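Purine nucleoside phosphorylase YlmD (Geobacillus stearothermophilus, PDB 6T1B) catalyses the phosphorolysis of adenosine, inosine and S-methyl-5'-thioadenosine to the free base and the corresponding ribose or methylthioribose 1-phosphate, and also deaminates adenosine. Local coordinates at residues A[47-61]-A[92-104]. Numbering follows the deposited sequence.
With NOS (inosine), chain B.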
ATOM      1  N   LEU A  47      -3.926   0.114  14.368  1.00 12.40           N
ATOM      2  CA  LEU A  47      -3.988   0.639  15.719  1.00 11.90           C
ATOM      3  C   LEU A  47      -4.952   1.806  15.868  1.00 12.12           C
ATOM      4  O   LEU A  47      -5.181   2.250  16.998  1.00 14.82           O
ATOM      5  CB  LEU A  47      -2.598   1.110  16.169  1.00 13.26           C
ATOM      6  CG  LEU A  47      -1.599  -0.041  16.377  1.00 12.78           C
ATOM      7  CD1 LEU A  47      -0.187   0.515  16.446  1.00 14.60           C
ATOM      8  CD2 LEU A  47      -1.961  -0.829  17.619  1.00 14.60           C
ATOM      9  N   HIS A  48      -5.498   2.334  14.769  1.00 13.09           N
ATOM     10  CA  HIS A  48      -6.377   3.484  14.873  1.00 16.29           C
ATOM     11  C   HIS A  48      -7.751   3.226  14.274  1.00 14.60           C
ATOM     12  O   HIS A  48      -8.297   4.059  13.555  1.00 16.15           O
ATOM     13  CB  HIS A  48      -5.794   4.763  14.267  1.00 24.48           C
ATOM     14  CG  HIS A  48      -6.562   6.006  14.638  1.00 29.35           C
ATOM     15  ND1 HIS A  48      -6.529   6.554  15.905  1.00 37.90           N
ATOM     16  CD2 HIS A  48      -7.419   6.778  13.923  1.00 33.45           C
ATOM     17  CE1 HIS A  48      -7.299   7.629  15.944  1.00 29.44           C
ATOM     18  NE2 HIS A  48      -7.854   7.783  14.754  1.00 44.83           N
ATOM     19  N   VAL A  49      -8.317   2.058  14.570  1.00 12.92           N
ATOM     20  CA  VAL A  49      -9.659   1.732  14.124  1.00 14.16           C
ATOM     21  C   VAL A  49     -10.578   1.365  15.273  1.00 12.88           C
ATOM     22  O   VAL A  49     -11.706   0.932  15.037  1.00 14.27           O
ATOM     23  CB  VAL A  49      -9.683   0.631  13.045  1.00 14.69           C
ATOM     24  CG1 VAL A  49      -9.030   1.118  11.787  1.00 16.34           C
ATOM     25  CG2 VAL A  49      -9.035  -0.650  13.552  1.00 13.80           C
ATOM     26  N   GLY A  50     -10.133   1.531  16.519  1.00 13.28           N
ATOM     27  CA  GLY A  50     -10.972   1.258  17.660  1.00 15.29           C
ATOM     28  C   GLY A  50     -10.919  -0.168  18.157  1.00 12.93           C
ATOM     29  O   GLY A  50     -11.765  -0.558  18.962  1.00 15.23           O
ATOM     30  N   ASP A  51      -9.959  -0.956  17.690  1.00 12.32           N
ATOM     31  CA  ASP A  51      -9.746  -2.300  18.197  1.00 12.51           C
ATOM     32  C   ASP A  51      -8.937  -2.267  19.498  1.00 13.29           C
ATOM     33  O   ASP A  51      -8.331  -1.261  19.879  1.00 14.41           O
ATOM     34  CB  ASP A  51      -9.044  -3.122  17.108  1.00 11.68           C
ATOM     35  CG  ASP A  51      -9.077  -4.624  17.328  1.00 11.96           C
ATOM     36  OD1 ASP A  51      -9.772  -5.132  18.231  1.00 13.01           O
ATOM     37  OD2 ASP A  51      -8.379  -5.295  16.542  1.00 11.60           O
ATOM     38  N   ASP A  52      -8.916  -3.407  20.153  1.00 12.94           N
ATOM     39  CA  ASP A  52      -8.119  -3.584  21.356  0.59 14.28           C
ATOM     40  C   ASP A  52      -6.637  -3.556  21.002  1.00 13.73           C
ATOM     41  O   ASP A  52      -6.166  -4.368  20.191  1.00 13.59           O
ATOM     42  CB  ASP A  52      -8.465  -4.922  21.990  0.59 15.19           C
ATOM     43  CG  ASP A  52      -7.724  -5.154  23.250  0.59 16.09           C
ATOM     44  OD1 ASP A  52      -8.142  -4.583  24.276  0.59 18.89           O
ATOM     45  OD2 ASP A  52      -6.697  -5.875  23.207  0.59 15.64           O
ATOM     46  N   ARG A  53      -5.905  -2.625  21.610  1.00 15.00           N
ATOM     47  CA  ARG A  53      -4.505  -2.437  21.270  1.00 15.14           C
ATOM     48  C   ARG A  53      -3.678  -3.685  21.542  1.00 13.70           C
ATOM     49  O   ARG A  53      -2.755  -3.999  20.783  1.00 14.24           O
ATOM     50  CB  ARG A  53      -3.940  -1.238  22.038  1.00 17.89           C
ATOM     51  CG  ARG A  53      -2.488  -0.995  21.798  1.00 18.82           C
ATOM     52  CD  ARG A  53      -1.971   0.175  22.634  1.00 34.63           C
ATOM     53  NE  ARG A  53      -0.537   0.349  22.434  1.00 47.87           N
ATOM     54  CZ  ARG A  53       0.397  -0.365  23.055  1.00 67.39           C
ATOM     55  NH1 ARG A  53       1.675  -0.140  22.796  1.00 50.46           N
ATOM     56  NH2 ARG A  53       0.058  -1.302  23.934  1.00 67.17           N
ATOM     57  N   THR A  54      -3.947  -4.377  22.644  1.00 14.37           N
ATOM     58  CA  THR A  54      -3.195  -5.595  22.924  1.00 15.06           C
ATOM     59  C   THR A  54      -3.370  -6.608  21.802  1.00 14.06           C
ATOM     60  O   THR A  54      -2.398  -7.223  21.344  1.00 14.74           O
ATOM     61  CB  THR A  54      -3.615  -6.165  24.272  1.00 16.54           C
ATOM     62  OG1 THR A  54      -3.247  -5.224  25.294  1.00 20.94           O
ATOM     63  CG2 THR A  54      -2.922  -7.495  24.529  1.00 18.61           C
ATOM     64  N   ASP A  55      -4.599  -6.791  21.328  1.00 12.92           N
ATOM     65  CA  ASP A  55      -4.819  -7.726  20.226  1.00 12.61           C
ATOM     66  C   ASP A  55      -4.040  -7.284  18.993  1.00 11.96           C
ATOM     67  O   ASP A  55      -3.393  -8.100  18.326  1.00 12.09           O
ATOM     68  CB  ASP A  55      -6.304  -7.879  19.907  1.00 12.44           C
ATOM     69  CG  ASP A  55      -7.098  -8.588  21.012  1.00 15.26           C
ATOM     70  OD1 ASP A  55      -8.340  -8.407  21.006  1.00 15.63           O
ATOM     71  OD2 ASP A  55      -6.519  -9.310  21.855  1.00 17.11           O
ATOM     72  N   VAL A  56      -4.131  -5.993  18.644  1.00 11.34           N
ATOM     73  CA  VAL A  56      -3.458  -5.499  17.439  1.00 11.43           C
ATOM     74  C   VAL A  56      -1.942  -5.684  17.541  1.00 11.24           C
ATOM     75  O   VAL A  56      -1.289  -6.145  16.592  1.00 11.63           O
ATOM     76  CB  VAL A  56      -3.838  -4.035  17.146  1.00 11.82           C
ATOM     77  CG1 VAL A  56      -3.068  -3.542  15.942  1.00 12.48           C
ATOM     78  CG2 VAL A  56      -5.316  -3.894  16.906  1.00 12.04           C
ATOM     79  N   VAL A  57      -1.352  -5.322  18.681  1.00 12.23           N
ATOM     80  CA  VAL A  57       0.091  -5.515  18.836  1.00 11.31           C
ATOM     81  C   VAL A  57       0.446  -6.991  18.716  1.00 13.11           C
ATOM     82  O   VAL A  57       1.451  -7.352  18.090  1.00 14.17           O
ATOM     83  CB  VAL A  57       0.619  -4.860  20.119  1.00 14.25           C
ATOM     84  CG1 VAL A  57       2.078  -5.224  20.362  1.00 16.81           C
ATOM     85  CG2 VAL A  57       0.466  -3.357  20.000  1.00 16.52           C
ATOM     86  N   ASN A  58      -0.378  -7.877  19.286  1.00 11.85           N
ATOM     87  CA  ASN A  58      -0.092  -9.309  19.163  1.00 12.14           C
ATOM     88  C   ASN A  58      -0.213  -9.774  17.711  1.00 11.93           C
ATOM     89  O   ASN A  58       0.568 -10.631  17.264  1.00 14.71           O
ATOM     90  CB  ASN A  58      -0.987 -10.122  20.096  1.00 14.98           C
ATOM     91  CG  ASN A  58      -0.498 -10.072  21.521  1.00 16.44           C
ATOM     92  OD1 ASN A  58       0.701  -9.918  21.771  1.00 18.86           O
ATOM     93  ND2 ASN A  58      -1.415 -10.231  22.472  1.00 18.28           N
ATOM     94  N   ASN A  59      -1.158  -9.214  16.957  1.00 10.85           N
ATOM     95  CA  ASN A  59      -1.270  -9.512  15.531  1.00 12.40           C
ATOM     96  C   ASN A  59      -0.011  -9.082  14.792  1.00 12.24           C
ATOM     97  O   ASN A  59       0.516  -9.825  13.948  1.00 13.78           O
ATOM     98  CB  ASN A  59      -2.485  -8.812  14.918  1.00 12.74           C
ATOM     99  CG  ASN A  59      -3.784  -9.329  15.481  1.00 11.84           C
ATOM    100  OD1 ASN A  59      -3.859 -10.469  15.940  1.00 12.89           O
ATOM    101  ND2 ASN A  59      -4.827  -8.513  15.412  1.00 12.13           N
ATOM    102  N   ARG A  60       0.504  -7.895  15.121  1.00 13.35           N
ATOM    103  CA  ARG A  60       1.731  -7.429  14.489  1.00 11.39           C
ATOM    104  C   ARG A  60       2.905  -8.309  14.890  1.00 12.70           C
ATOM    105  O   ARG A  60       3.747  -8.642  14.047  1.00 14.25           O
ATOM    106  CB  ARG A  60       1.973  -5.971  14.866  1.00 12.89           C
ATOM    107  CG  ARG A  60       0.943  -5.020  14.269  1.00 11.68           C
ATOM    108  CD  ARG A  60       1.300  -3.579  14.588  1.00 11.40           C
ATOM    109  NE  ARG A  60       0.471  -2.686  13.806  1.00 11.97           N
ATOM    110  CZ  ARG A  60       0.813  -1.459  13.437  1.00 13.28           C
ATOM    111  NH1 ARG A  60      -0.016  -0.750  12.675  1.00 16.80           N
ATOM    112  NH2 ARG A  60       1.971  -0.931  13.837  1.00 14.43           N
ATOM    113  N   ARG A  61       2.993  -8.706  16.168  1.00 14.07           N
ATOM    114  CA  ARG A  61       4.041  -9.632  16.588  1.00 14.66           C
ATOM    115  C   ARG A  61       3.938 -10.956  15.843  1.00 15.48           C
ATOM    116  O   ARG A  61       4.962 -11.584  15.541  1.00 17.97           O
ATOM    117  CB  ARG A  61       3.976  -9.864  18.101  1.00 15.87           C
ATOM    118  CG  ARG A  61       4.368  -8.622  18.901  1.00 19.74           C
ATOM    119  CD  ARG A  61       4.713  -8.916  20.330  1.00 35.95           C
ATOM    120  NE  ARG A  61       5.384  -7.777  20.953  1.00 58.43           N
ATOM    121  CZ  ARG A  61       6.617  -7.359  20.666  1.00 66.39           C
ATOM    122  NH1 ARG A  61       7.122  -6.313  21.304  1.00 53.07           N
ATOM    123  NH2 ARG A  61       7.346  -7.969  19.741  1.00 59.15           N
ATOM    124  N   ASP A  92      14.623   5.507  12.569  1.00 18.11           N
ATOM    125  CA  ASP A  92      13.179   5.611  12.663  1.00 16.68           C
ATOM    126  C   ASP A  92      12.525   4.299  13.065  1.00 16.64           C
ATOM    127  O   ASP A  92      11.299   4.263  13.222  1.00 16.34           O
ATOM    128  CB  ASP A  92      12.597   6.113  11.335  1.00 14.86           C
ATOM    129  CG  ASP A  92      13.186   7.445  10.925  1.00 21.44           C
ATOM    130  OD1 ASP A  92      13.845   7.513   9.869  1.00 18.65           O
ATOM    131  OD2 ASP A  92      13.044   8.415  11.697  1.00 25.75           O
ATOM    132  N   ARG A  93      13.313   3.245  13.277  1.00 16.78           N
ATOM    133  CA  ARG A  93      12.723   1.954  13.593  1.00 16.29           C
ATOM    134  C   ARG A  93      11.901   2.051  14.863  1.00 15.79           C
ATOM    135  O   ARG A  93      12.307   2.695  15.846  1.00 17.48           O
ATOM    136  CB  ARG A  93      13.788   0.896  13.815  1.00 20.39           C
ATOM    137  CG  ARG A  93      14.538   0.477  12.569  1.00 23.36           C
ATOM    138  CD  ARG A  93      15.878  -0.066  13.016  1.00 32.02           C
ATOM    139  NE  ARG A  93      16.259  -1.263  12.302  1.00 42.90           N
ATOM    140  CZ  ARG A  93      17.327  -1.983  12.605  1.00 45.48           C
ATOM    141  NH1 ARG A  93      17.605  -3.066  11.899  1.00 46.67           N
ATOM    142  NH2 ARG A  93      18.105  -1.610  13.623  1.00 32.17           N
ATOM    143  N   GLY A  94      10.753   1.381  14.839  1.00 15.26           N
ATOM    144  CA  GLY A  94       9.819   1.408  15.938  1.00 16.09           C
ATOM    145  C   GLY A  94       8.772   2.489  15.870  1.00 16.07           C
ATOM    146  O   GLY A  94       7.769   2.399  16.599  1.00 14.97           O
ATOM    147  N   ASN A  95       8.929   3.498  15.014  1.00 14.13           N
ATOM    148  CA  ASN A  95       7.973   4.598  14.974  1.00 14.77           C
ATOM    149  C   ASN A  95       6.623   4.075  14.492  1.00 13.85           C
ATOM    150  O   ASN A  95       6.506   3.570  13.372  1.00 13.26           O
ATOM    151  CB  ASN A  95       8.458   5.699  14.039  1.00 17.16           C
ATOM    152  CG  ASN A  95       9.605   6.486  14.615  1.00 22.84           C
ATOM    153  OD1 ASN A  95      10.053   6.250  15.734  1.00 23.09           O
ATOM    154  ND2 ASN A  95      10.091   7.447  13.829  1.00 27.91           N
ATOM    155  N   GLY A  96       5.624   4.165  15.349  1.00 13.85           N
ATOM    156  CA  GLY A  96       4.302   3.693  15.032  1.00 12.49           C
ATOM    157  C   GLY A  96       4.134   2.194  15.062  1.00 12.61           C
ATOM    158  O   GLY A  96       3.069   1.696  14.671  1.00 14.58           O
ATOM    159  N   ALA A  97       5.140   1.455  15.498  1.00 12.93           N
ATOM    160  CA  ALA A  97       5.067  -0.007  15.417  1.00 13.90           C
ATOM    161  C   ALA A  97       4.134  -0.587  16.475  1.00 15.54           C
ATOM    162  O   ALA A  97       3.380  -1.530  16.202  1.00 15.08           O
ATOM    163  CB  ALA A  97       6.458  -0.604  15.543  1.00 14.76           C
ATOM    164  N   GLN A  98       4.166  -0.039  17.679  1.00 14.74           N
ATOM    165  CA  GLN A  98       3.301  -0.472  18.758  1.00 15.16           C
ATOM    166  C   GLN A  98       2.465   0.650  19.339  1.00 18.73           C
ATOM    167  O   GLN A  98       1.592   0.380  20.175  1.00 22.04           O
ATOM    168  CB  GLN A  98       4.141  -1.087  19.889  1.00 21.48           C
ATOM    169  CG  GLN A  98       4.932  -2.283  19.415  1.00 26.00           C
ATOM    170  CD  GLN A  98       5.740  -2.926  20.510  1.00 29.79           C
ATOM    171  OE1 GLN A  98       5.226  -3.215  21.583  1.00 28.92           O
ATOM    172  NE2 GLN A  98       7.025  -3.147  20.241  1.00 42.85           N
ATOM    173  N   ASP A  99       2.704   1.897  18.938  1.00 18.64           N
ATOM    174  CA  ASP A  99       1.976   3.049  19.468  1.00 16.21           C
ATOM    175  C   ASP A  99       1.702   3.951  18.272  1.00 17.35           C
ATOM    176  O   ASP A  99       2.644   4.512  17.696  1.00 16.71           O
ATOM    177  CB  ASP A  99       2.792   3.794  20.523  1.00 18.36           C
ATOM    178  CG  ASP A  99       2.011   4.927  21.172  1.00 23.81           C
ATOM    179  OD1 ASP A  99       2.330   5.291  22.316  1.00 33.73           O
ATOM    180  OD2 ASP A  99       1.053   5.434  20.547  1.00 30.25           O
ATOM    181  N   PHE A 100       0.429   4.095  17.883  1.00 15.66           N
ATOM    182  CA  PHE A 100       0.118   4.898  16.709  1.00 13.47           C
ATOM    183  C   PHE A 100       0.628   6.328  16.835  1.00 14.56           C
ATOM    184  O   PHE A 100       0.980   6.949  15.825  1.00 15.15           O
ATOM    185  CB  PHE A 100      -1.398   4.921  16.501  1.00 16.19           C
ATOM    186  CG  PHE A 100      -1.825   5.594  15.244  1.00 19.48           C
ATOM    187  CD1 PHE A 100      -1.487   5.053  14.008  1.00 25.36           C
ATOM    188  CD2 PHE A 100      -2.560   6.753  15.271  1.00 21.56           C
ATOM    189  CE1 PHE A 100      -1.878   5.680  12.820  1.00 25.66           C
ATOM    190  CE2 PHE A 100      -2.954   7.378  14.086  1.00 23.18           C
ATOM    191  CZ  PHE A 100      -2.609   6.833  12.864  1.00 24.74           C
ATOM    192  N   ALA A 101       0.675   6.865  18.051  1.00 15.43           N
ATOM    193  CA  ALA A 101       1.077   8.255  18.243  1.00 15.68           C
ATOM    194  C   ALA A 101       2.523   8.518  17.858  1.00 16.70           C
ATOM    195  O   ALA A 101       2.892   9.687  17.696  1.00 20.04           O
ATOM    196  CB  ALA A 101       0.827   8.674  19.695  1.00 20.44           C
ATOM    197  N   THR A 102       3.363   7.488  17.727  1.00 14.70           N
ATOM    198  CA  THR A 102       4.752   7.698  17.335  1.00 14.49           C
ATOM    199  C   THR A 102       5.003   7.431  15.856  1.00 14.91           C
ATOM    200  O   THR A 102       6.153   7.503  15.417  1.00 14.73           O
ATOM    201  CB  THR A 102       5.742   6.868  18.172  1.00 17.60           C
ATOM    202  OG1 THR A 102       5.615   5.473  17.875  1.00 18.13           O
ATOM    203  CG2 THR A 102       5.544   7.106  19.648  1.00 22.10           C
ATOM    204  N   ALA A 103       3.970   7.101  15.087  1.00 12.83           N
ATOM    205  CA  ALA A 103       4.133   6.935  13.649  1.00 11.93           C
ATOM    206  C   ALA A 103       4.660   8.222  13.013  1.00 12.88           C
ATOM    207  O   ALA A 103       4.457   9.317  13.531  1.00 14.45           O
ATOM    208  CB  ALA A 103       2.781   6.591  13.026  1.00 13.31           C
ATOM    209  N   VAL A 104       5.333   8.086  11.878  1.00 12.62           N
ATOM    210  CA  VAL A 104       5.839   9.253  11.161  1.00 12.16           C
ATOM    211  C   VAL A 104       4.644  10.130  10.820  1.00 12.48           C
ATOM    212  O   VAL A 104       3.733   9.666  10.121  1.00 13.21           O
ATOM    213  CB  VAL A 104       6.583   8.829   9.886  1.00 12.88           C
ATOM    214  CG1 VAL A 104       7.055  10.044   9.107  1.00 13.62           C
ATOM    215  CG2 VAL A 104       7.718   7.910  10.210  1.00 14.04           C
TER
HETATM  216  N9  NOS B 301      -5.814   3.518  10.210  1.00 28.56           N
HETATM  217  C4  NOS B 301      -4.473   3.417  10.242  1.00 26.01           C
HETATM  218  N3  NOS B 301      -3.386   3.996   9.419  1.00 25.85           N
HETATM  219  C2  NOS B 301      -2.019   3.713   9.756  1.00 25.92           C
HETATM  220  N1  NOS B 301      -1.682   2.878  10.873  1.00 25.76           N
HETATM  221  C6  NOS B 301      -2.677   2.298  11.692  1.00 23.83           C
HETATM  222  O6  NOS B 301      -2.331   1.597  12.603  1.00 19.81           O
HETATM  223  C5  NOS B 301      -4.137   2.617  11.308  1.00 24.18           C
HETATM  224  N7  NOS B 301      -5.243   2.211  11.848  1.00 21.97           N
HETATM  225  C8  NOS B 301      -6.275   2.754  11.206  1.00 27.12           C
HETATM  226  C5' NOS B 301      -5.359   3.552   5.934  1.00 40.47           C
HETATM  227  O5' NOS B 301      -5.936   2.828   4.850  1.00 41.78           O
HETATM  228  C4' NOS B 301      -6.426   4.176   6.797  1.00 38.12           C
HETATM  229  O4' NOS B 301      -6.521   3.415   8.022  1.00 35.88           O
HETATM  230  C1' NOS B 301      -6.481   4.280   9.138  1.00 33.55           C
HETATM  231  C2' NOS B 301      -5.796   5.560   8.670  1.00 36.43           C
HETATM  232  O2' NOS B 301      -6.258   6.674   9.423  1.00 37.52           O
HETATM  233  C3' NOS B 301      -6.199   5.635   7.197  1.00 38.34           C
HETATM  234  O3' NOS B 301      -7.439   6.353   7.074  1.00 39.57           O
HETATM  235  O   HOH W   1       0.741   2.237  13.367  1.00 19.58           O
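One face of the F100 ring takes H48 CB, 3.9 Å from the ring centroid and almost on the normal, a CH-pi contact. With CG anti to its backbone N (chi1 -167°), H48 carries its imidazole alongside the F100 ring, near parallel but slid aside, with little overlap. N1 of inosine meets the F100 edge, 3.4 Å from CE1. L47 CD1 sits over the centre of one face of the R60 guanidinium, 3.6 Å above its plane. Near the edge of that group R60 NH2 donates twice: to A97 O at 2.8 Å, from above the carbonyl plane, and to G96 O at 3.0 Å, on a lone pair. This is the base end of the nucleoside pocket, formed where the first half of helix 53-67 and the loop before it face the loop between strands 85-87 and 109-112. L47 N donates to inosine O6 (2.8 Å). Water 1 joins R60 NH1, G96 O and inosine O6. A leucine in place of R60 would probably leave both carbonyls without their shared donor and the water less firmly placed. R53 NH1 gives Q98 O a weak hydrogen bond. R61 NH1 passes Q98 NE2 and pairs with E72.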